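Local coordinates for leucine rich repeat and phosphatase domain containing protein (Entamoeba histolytica, PDB 3EMU) that probably removes phosphate groups from phosphorylated protein residues as a dual specificity phosphatase, at residues S38-G43 with K78-S83. Numbering follows the deposited sequence. Where two conformers were deposited one is given.
Sequences SILLVG and KFIIRS
Phe79 drives its ring from helix 68-85 down onto strand 36-42, where it overlaps the side chains of Ser38 and Leu40 and the backbone joining them. Its side chain leaves the helix toward the strand, with CG anti to the backbone N (chi1 179°). CZ lies 3.7 Å from Ser38 CB, and CE2 and CZ each approach Ile39 O at 3.4 Å, an oblique van der Waals contact in which no hydrogen bond forms. A long, flat phenylalanine suits a place where the axes of the two short segments come no closer than 9.5 Å.

The two methyls of Leu40 part, one to each helix residue. Its CD1 packs 3.9 Å from Phe79 CD2, the leucine and the ring lying alongside in opposite senses, while its CD2 meets Ile80 CG1 at 4.1 Å, where isoleucine runs across leucine at about a right angle. Ile80 reaches on to Phe108 of helix 100-112, joining the two helices on this face.

At the other end small serines let the backbones come closer, with the CA atoms of Ser38 and Ser83 7.0 Å apart. Their hydroxyls are buried yet satisfied: Ser83 OG bonds to Glu88 O, and Ser38 OG weakly to Arg86. Phe79 CD1 lies 3.5 Å above one face of the Arg82 guanidinium, offset toward its rim; Arg82 also forms a salt bridge with Asp55 on the neighbouring strand.

Strand and helix run nearly antiparallel (166°) in a beta-alpha-beta crossover: helix 68-85 links parallel strands 55-59 and 89-94 over 36-42 between them, part of the phosphatase domain's alpha/beta fold.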
loop_
_atom_site.group_PDB
_atom_site.type_symbol
_atom_site.label_atom_id
_atom_site.label_comp_id
_atom_site.label_asym_id
_atom_site.label_seq_id
_atom_site.Cartn_x
_atom_site.Cartn_y
_atom_site.Cartn_z
ATOM N N SER A 38 8.065 8.296 6.057
ATOM C CA SER A 38 8.424 7.004 5.503
ATOM C C SER A 38 7.850 6.868 4.126
ATOM O O SER A 38 6.742 7.324 3.862
ATOM C CB SER A 38 7.850 5.842 6.331
ATOM O OG SER A 38 8.583 5.633 7.497
ATOM N N ILE A 39 8.593 6.159 3.288
ATOM C CA ILE A 39 8.148 5.870 1.960
ATOM C C ILE A 39 8.364 4.402 1.645
ATOM O O ILE A 39 9.444 3.859 1.832
ATOM C CB ILE A 39 8.804 6.836 0.910
ATOM C CG1 ILE A 39 8.488 8.280 1.341
ATOM C CG2 ILE A 39 8.267 6.565 -0.520
ATOM C CD1 ILE A 39 8.657 9.310 0.231
ATOM N N LEU A 40 7.291 3.771 1.173
ATOM C CA LEU A 40 7.332 2.373 0.786
ATOM C C LEU A 40 7.258 2.333 -0.726
ATOM O O LEU A 40 6.255 2.689 -1.328
ATOM C CB LEU A 40 6.153 1.598 1.408
ATOM C CG LEU A 40 6.122 0.083 1.234
ATOM C CD1 LEU A 40 7.465 -0.502 1.652
ATOM C CD2 LEU A 40 4.985 -0.513 2.072
ATOM N N LEU A 41 8.340 1.893 -1.324
ATOM C CA LEU A 41 8.449 1.830 -2.759
ATOM C C LEU A 41 8.091 0.448 -3.192
ATOM O O LEU A 41 8.785 -0.493 -2.862
ATOM C CB LEU A 41 9.883 2.149 -3.210
ATOM C CG LEU A 41 10.428 3.521 -2.742
ATOM C CD1 LEU A 41 11.923 3.702 -3.079
ATOM C CD2 LEU A 41 9.658 4.644 -3.389
ATOM N N VAL A 42 7.020 0.331 -3.973
ATOM C CA VAL A 42 6.591 -0.981 -4.410
ATOM C C VAL A 42 7.004 -1.227 -5.854
ATOM O O VAL A 42 6.321 -0.812 -6.782
ATOM C CB VAL A 42 5.056 -1.160 -4.261
ATOM C CG1 VAL A 42 4.674 -2.624 -4.531
ATOM C CG2 VAL A 42 4.577 -0.646 -2.892
ATOM N N GLY A 43 8.110 -1.932 -6.048
ATOM C CA GLY A 43 8.572 -2.224 -7.398
ATOM C C GLY A 43 9.954 -1.696 -7.712
ATOM O O GLY A 43 10.887 -2.513 -7.973
ATOM N N LYS A 78 4.908 -4.529 8.460
ATOM C CA LYS A 78 5.825 -4.153 9.513
ATOM C C LYS A 78 6.321 -2.697 9.412
ATOM O O LYS A 78 6.280 -1.918 10.410
ATOM C CB LYS A 78 7.013 -5.125 9.491
ATOM C CG LYS A 78 7.892 -4.908 10.702
ATOM C CD LYS A 78 9.326 -5.388 10.504
ATOM C CE LYS A 78 10.081 -5.410 11.870
ATOM N NZ LYS A 78 11.509 -5.936 11.702
ATOM N N PHE A 79 6.798 -2.332 8.211
ATOM C CA PHE A 79 7.298 -0.977 7.934
ATOM C C PHE A 79 6.139 -0.048 8.113
ATOM O O PHE A 79 6.245 0.980 8.771
ATOM C CB PHE A 79 7.843 -0.964 6.485
ATOM C CG PHE A 79 8.395 0.370 6.012
ATOM C CD1 PHE A 79 9.712 0.764 6.336
ATOM C CD2 PHE A 79 7.636 1.189 5.173
ATOM C CE1 PHE A 79 10.245 1.978 5.854
ATOM C CE2 PHE A 79 8.164 2.398 4.679
ATOM C CZ PHE A 79 9.465 2.796 5.030
ATOM N N ILE A 80 4.961 -0.444 7.626
ATOM C CA ILE A 80 3.782 0.418 7.845
ATOM C C ILE A 80 3.411 0.600 9.333
ATOM O O ILE A 80 3.118 1.696 9.798
ATOM C CB ILE A 80 2.566 -0.092 7.062
ATOM C CG1 ILE A 80 2.850 -0.014 5.552
ATOM C CG2 ILE A 80 1.309 0.699 7.410
ATOM C CD1 ILE A 80 1.780 -0.639 4.674
ATOM N N ILE A 81 3.391 -0.488 10.089
ATOM C CA ILE A 81 2.980 -0.357 11.487
ATOM C C ILE A 81 4.059 0.401 12.261
ATOM O O ILE A 81 3.742 1.207 13.123
ATOM C CB ILE A 81 2.579 -1.745 12.130
ATOM C CG1 ILE A 81 1.165 -2.063 11.707
ATOM C CG2 ILE A 81 2.582 -1.649 13.650
ATOM C CD1 ILE A 81 0.820 -3.475 11.751
ATOM N N ARG A 82 5.332 0.180 11.933
ATOM C CA ARG A 82 6.405 1.013 12.501
ATOM C C ARG A 82 6.136 2.504 12.363
ATOM O O ARG A 82 6.550 3.300 13.198
ATOM C CB ARG A 82 7.763 0.707 11.864
ATOM C CG ARG A 82 8.891 1.616 12.344
ATOM C CD ARG A 82 10.239 1.210 11.751
ATOM N NE ARG A 82 10.671 1.996 10.589
ATOM C CZ ARG A 82 11.555 1.561 9.684
ATOM N NH1 ARG A 82 12.086 0.353 9.781
ATOM N NH2 ARG A 82 11.914 2.326 8.666
ATOM N N SER A 83 5.425 2.908 11.312
ATOM C CA SER A 83 5.223 4.328 11.079
ATOM C C SER A 83 4.000 4.820 11.848
ATOM O O SER A 83 3.963 5.960 12.333
ATOM C CB SER A 83 5.140 4.637 9.544
ATOM O OG SER A 83 4.665 5.951 9.258
#